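Local coordinates for particle-associated glycoside hydrolase (Acinetobacter phage Fri1, PDB 6C72), which depolymerises the capsular polysaccharide of Acinetobacter baumannii as a tailspike that degrades the host capsule during virus entry, at the interface of chains A and B. Numbering follows the deposited sequence. Chains: chain A/B, Particle-associated glycoside hydrolase.

Contact 1: the interface of chains A and B. Residues chain A 535, 540, 542; chain B 526-528, 549, 551.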
loop_
_atom_site.group_PDB
_atom_site.type_symbol
_atom_site.label_atom_id
_atom_site.label_comp_id
_atom_site.label_asym_id
_atom_site.label_seq_id
_atom_site.Cartn_x
_atom_site.Cartn_y
_atom_site.Cartn_z
ATOM N N ASN A 535 -38.025 43.124 19.798
ATOM C CA ASN A 535 -38.193 41.997 20.706
ATOM C C ASN A 535 -39.628 41.504 20.590
ATOM O O ASN A 535 -40.567 42.307 20.552
ATOM C CB ASN A 535 -37.862 42.378 22.153
ATOM C CG ASN A 535 -37.519 41.167 23.020
ATOM O OD1 ASN A 535 -37.585 41.227 24.251
ATOM N ND2 ASN A 535 -37.147 40.067 22.378
ATOM N N THR A 540 -46.456 39.106 20.094
ATOM C CA THR A 540 -46.405 40.560 20.193
ATOM C C THR A 540 -44.988 41.085 20.000
ATOM O O THR A 540 -44.019 40.466 20.446
ATOM C CB THR A 540 -46.926 41.015 21.555
ATOM O OG1 THR A 540 -48.217 40.444 21.754
ATOM C CG2 THR A 540 -47.055 42.524 21.597
ATOM N N ILE A 542 -42.319 44.679 19.880
ATOM C CA ILE A 542 -41.953 46.071 20.132
ATOM C C ILE A 542 -40.682 46.372 19.347
ATOM O O ILE A 542 -39.796 45.516 19.237
ATOM C CB ILE A 542 -41.736 46.353 21.633
ATOM C CG1 ILE A 542 -42.970 45.951 22.435
ATOM C CG2 ILE A 542 -41.452 47.833 21.868
ATOM C CD1 ILE A 542 -42.897 46.343 23.907
ATOM N N SER B 526 -41.798 38.338 27.674
ATOM C CA SER B 526 -40.822 39.385 27.942
ATOM C C SER B 526 -40.548 40.249 26.712
ATOM O O SER B 526 -40.581 39.781 25.567
ATOM C CB SER B 526 -39.527 38.776 28.462
ATOM O OG SER B 526 -39.096 37.700 27.669
ATOM N N LYS B 527 -40.315 41.535 26.964
ATOM C CA LYS B 527 -39.933 42.497 25.937
ATOM C C LYS B 527 -38.842 43.370 26.532
ATOM O O LYS B 527 -39.103 44.160 27.447
ATOM C CB LYS B 527 -41.117 43.349 25.478
ATOM C CG LYS B 527 -42.085 42.646 24.542
ATOM C CD LYS B 527 -43.259 42.143 25.332
ATOM C CE LYS B 527 -44.274 41.422 24.471
ATOM N NZ LYS B 527 -45.312 40.872 25.398
ATOM N N ALA B 528 -37.624 43.226 26.029
ATOM C CA ALA B 528 -36.513 44.013 26.538
ATOM C C ALA B 528 -35.358 43.894 25.563
ATOM O O ALA B 528 -35.195 42.868 24.896
ATOM C CB ALA B 528 -36.078 43.557 27.939
ATOM N N ILE B 549 -35.006 48.905 24.658
ATOM C CA ILE B 549 -36.370 48.448 24.866
ATOM C C ILE B 549 -36.441 47.881 26.273
ATOM O O ILE B 549 -35.573 47.095 26.673
ATOM C CB ILE B 549 -36.792 47.387 23.832
ATOM C CG1 ILE B 549 -36.880 47.994 22.432
ATOM C CG2 ILE B 549 -38.125 46.769 24.202
ATOM C CD1 ILE B 549 -37.091 46.957 21.335
ATOM N N ASP B 551 -39.947 47.033 28.499
ATOM C CA ASP B 551 -41.365 47.172 28.779
ATOM C C ASP B 551 -41.581 47.345 30.280
ATOM O O ASP B 551 -40.987 46.607 31.075
ATOM C CB ASP B 551 -42.130 45.963 28.238
ATOM C CG ASP B 551 -43.636 46.170 28.250
ATOM O OD1 ASP B 551 -44.237 46.111 29.348
ATOM O OD2 ASP B 551 -44.214 46.426 27.167
#
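A:Ile542 pushes its terminal methyl against the aliphatic stem of B:Lys527 at the apolar centre of this interface patch. CD1 of the isoleucine lies 3.8 Å from CB of B:Lys527, while CG1 rests beside CG, so the end of one side chain meets the root of the other and the two cross at about a right angle. The lysine bends early, at chi2 (98°), and then runs fully extended past A:Ile542 towards A:Thr540. There CE, with NZ just beyond it, brushes the threonine lightly and again crosswise, CE standing 4.0 Å from CB of A:Thr540.

Two more residues of chain B border the isoleucine. CD1 of B:Ile549 approaches the backbone O of A:Ile542 at 3.7 Å, a van der Waals touch at the backbone end of the residue. At the opposite end, OD2 of the B:Asp551 carboxylate stands 3.5 Å from CD1 of A:Ile542, a van der Waals contact with a methyl. NZ of B:Lys527 and OD2 of B:Asp551 are 5.9 Å apart, too far for a salt bridge, although their opposite charges may still attract.

The polar rim is formed by A:Asn535, whose CG is anti to the backbone N (chi1 -159°), directing the amide at the chain B backbone where strand 528-536 begins. Its OD1 accepts a nearly straight hydrogen bond from N of B:Ala528 (2.7 Å, 163° at the hydrogen), arriving in the carbonyl plane on a lone pair. OD1 also comes within 3.0 Å of O of B:Ala528; two acceptors this close should repel, and the spacing is doubtful as modelled. Together, a side-chain cap on a strand start and a small aliphatic crossing join two subunits of the tailspike near its C-terminal end, probably steadying the three-chain assembly.

Contact 2: the interface of chains A and B. Residues chain A 509-510, 535, 584; chain B 490, 514, 516-518, 529, 578.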
loop_
_atom_site.group_PDB
_atom_site.type_symbol
_atom_site.label_atom_id
_atom_site.label_comp_id
_atom_site.label_asym_id
_atom_site.label_seq_id
_atom_site.Cartn_x
_atom_site.Cartn_y
_atom_site.Cartn_z
ATOM N N SER A 509 -37.946 36.205 19.943
ATOM C CA SER A 509 -36.558 36.531 19.668
ATOM C C SER A 509 -36.367 38.026 19.815
ATOM O O SER A 509 -37.324 38.796 19.734
ATOM C CB SER A 509 -36.123 36.080 18.261
ATOM O OG SER A 509 -36.810 36.764 17.224
ATOM N N GLY A 510 -35.136 38.415 20.110
ATOM C CA GLY A 510 -34.708 39.802 20.045
ATOM C C GLY A 510 -33.750 39.950 18.870
ATOM O O GLY A 510 -32.886 39.096 18.666
ATOM N N ASN A 535 -38.025 43.124 19.798
ATOM C CA ASN A 535 -38.193 41.997 20.706
ATOM C C ASN A 535 -39.628 41.504 20.590
ATOM O O ASN A 535 -40.567 42.307 20.552
ATOM C CB ASN A 535 -37.862 42.378 22.153
ATOM C CG ASN A 535 -37.519 41.167 23.020
ATOM O OD1 ASN A 535 -37.585 41.227 24.251
ATOM N ND2 ASN A 535 -37.147 40.067 22.378
ATOM N N PHE A 584 -31.256 36.905 18.652
ATOM C CA PHE A 584 -31.141 36.247 19.947
ATOM C C PHE A 584 -32.397 35.404 20.129
ATOM O O PHE A 584 -33.509 35.941 20.064
ATOM C CB PHE A 584 -31.037 37.277 21.078
ATOM C CG PHE A 584 -29.913 38.266 20.920
ATOM C CD1 PHE A 584 -29.981 39.285 19.986
ATOM C CD2 PHE A 584 -28.782 38.185 21.731
ATOM C CE1 PHE A 584 -28.946 40.186 19.846
ATOM C CE2 PHE A 584 -27.742 39.090 21.599
ATOM C CZ PHE A 584 -27.827 40.090 20.651
ATOM N N ILE B 490 -23.141 33.080 25.679
ATOM C CA ILE B 490 -24.559 33.413 25.704
ATOM C C ILE B 490 -25.289 32.392 26.575
ATOM O O ILE B 490 -24.961 31.201 26.572
ATOM C CB ILE B 490 -25.119 33.489 24.262
ATOM C CG1 ILE B 490 -26.434 34.258 24.225
ATOM C CG2 ILE B 490 -25.291 32.108 23.661
ATOM C CD1 ILE B 490 -26.903 34.564 22.794
ATOM N N THR B 514 -25.671 42.043 26.653
ATOM C CA THR B 514 -26.915 42.273 25.946
ATOM C C THR B 514 -27.958 41.370 26.582
ATOM O O THR B 514 -27.723 40.168 26.752
ATOM C CB THR B 514 -26.774 42.001 24.437
ATOM O OG1 THR B 514 -25.743 42.833 23.890
ATOM C CG2 THR B 514 -28.081 42.293 23.699
ATOM N N THR B 516 -32.034 40.404 26.349
ATOM C CA THR B 516 -33.223 40.534 25.526
ATOM C C THR B 516 -34.142 39.346 25.781
ATOM O O THR B 516 -33.699 38.269 26.185
ATOM C CB THR B 516 -32.836 40.652 24.044
ATOM O OG1 THR B 516 -33.983 41.024 23.272
ATOM C CG2 THR B 516 -32.299 39.334 23.530
ATOM N N GLY B 517 -35.433 39.542 25.521
ATOM C CA GLY B 517 -36.399 38.475 25.753
ATOM C C GLY B 517 -36.433 37.457 24.622
ATOM O O GLY B 517 -36.135 37.755 23.468
ATOM N N ALA B 518 -36.781 36.225 24.971
ATOM C CA ALA B 518 -36.990 35.176 23.976
ATOM C C ALA B 518 -38.037 34.212 24.528
ATOM O O ALA B 518 -37.800 33.018 24.698
ATOM C CB ALA B 518 -35.683 34.477 23.615
ATOM N N TYR B 529 -34.598 44.980 25.453
ATOM C CA TYR B 529 -33.303 44.966 24.787
ATOM C C TYR B 529 -32.445 45.972 25.548
ATOM O O TYR B 529 -32.533 47.177 25.301
ATOM C CB TYR B 529 -33.419 45.310 23.304
ATOM C CG TYR B 529 -32.177 44.927 22.533
ATOM C CD1 TYR B 529 -30.984 45.626 22.705
ATOM C CD2 TYR B 529 -32.176 43.843 21.664
ATOM C CE1 TYR B 529 -29.837 45.275 22.033
ATOM C CE2 TYR B 529 -31.020 43.483 20.968
ATOM C CZ TYR B 529 -29.857 44.207 21.168
ATOM O OH TYR B 529 -28.705 43.876 20.500
ATOM N N ILE B 578 -32.502 36.080 27.218
ATOM C CA ILE B 578 -31.209 35.658 26.699
ATOM C C ILE B 578 -30.190 36.704 27.124
ATOM O O ILE B 578 -30.470 37.909 27.056
ATOM C CB ILE B 578 -31.241 35.505 25.169
ATOM C CG1 ILE B 578 -32.376 34.572 24.729
ATOM C CG2 ILE B 578 -29.940 34.967 24.666
ATOM C CD1 ILE B 578 -32.237 33.138 25.187
#
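A:Phe584 and B:Thr516 cross at about a right angle, the threonine methyl CG2 packing 3.4 Å from CB of the phenylalanine, by the near end of its ring. This methyl occupies the crowded position between backbone N and carbonyl carbon, because OG1 takes the place anti to the N (chi1 -169°) and turns instead towards A:Gly510 and the A:Asn535 amide. B:Thr514, two residues earlier on strand 509-517, brings its own CG2 to the far end of the ring, 3.8 Å from CZ. The two methyls, from a single strand, thus stand on one side of the ring plane, over its two ends: one by CB and CG, the other by CZ and CE2.

B:Tyr529 comes to another margin of the phenyl. Its ring stands almost perpendicular to that of A:Phe584, and the phenol OH is 3.8 Å from CE1, beyond the ring edge and displaced towards the side where the methyls lie. From within chain A, O of A:Gly510 lies at the edge of the phenyl, in its plane. B:Ile490 and B:Ile578 add only marginal apolar contacts.

Beside this packing, the amide of A:Asn535 pairs with both backbone polar groups of B:Gly517, spanning the subunit boundary. OD1 accepts from N of B:Gly517 at 3.0 Å, a bent bond with the donor tilted from the carbonyl plane. ND2 gives the straighter one to O of B:Gly517 (2.7 Å, 164°). This two-point match fixes the orientation of the amide and may set the register of the two chains within the assembly. ND2 is also held from its own subunit, donating at 2.9 Å to O of A:Ser509 from above that carbonyl's plane.

The C-alpha centres of contact 1 and contact 2 lie about 9 Å apart, and A:Asn535 belongs to both. Its OD1 collects backbone N-H donors in each, so a single amide ties together the end of chain B strand 509-517 and the start of strand 528-536. Both strands also serve contact 2, through B:Thr516 and B:Tyr529. The two patches are therefore best regarded as neighbouring parts of one continuous interface in the C-terminal region. Since the whole interface departs from an exact two-fold and the deposited assembly has three copies, such unlike surfaces could repeat around a tailspike trimer.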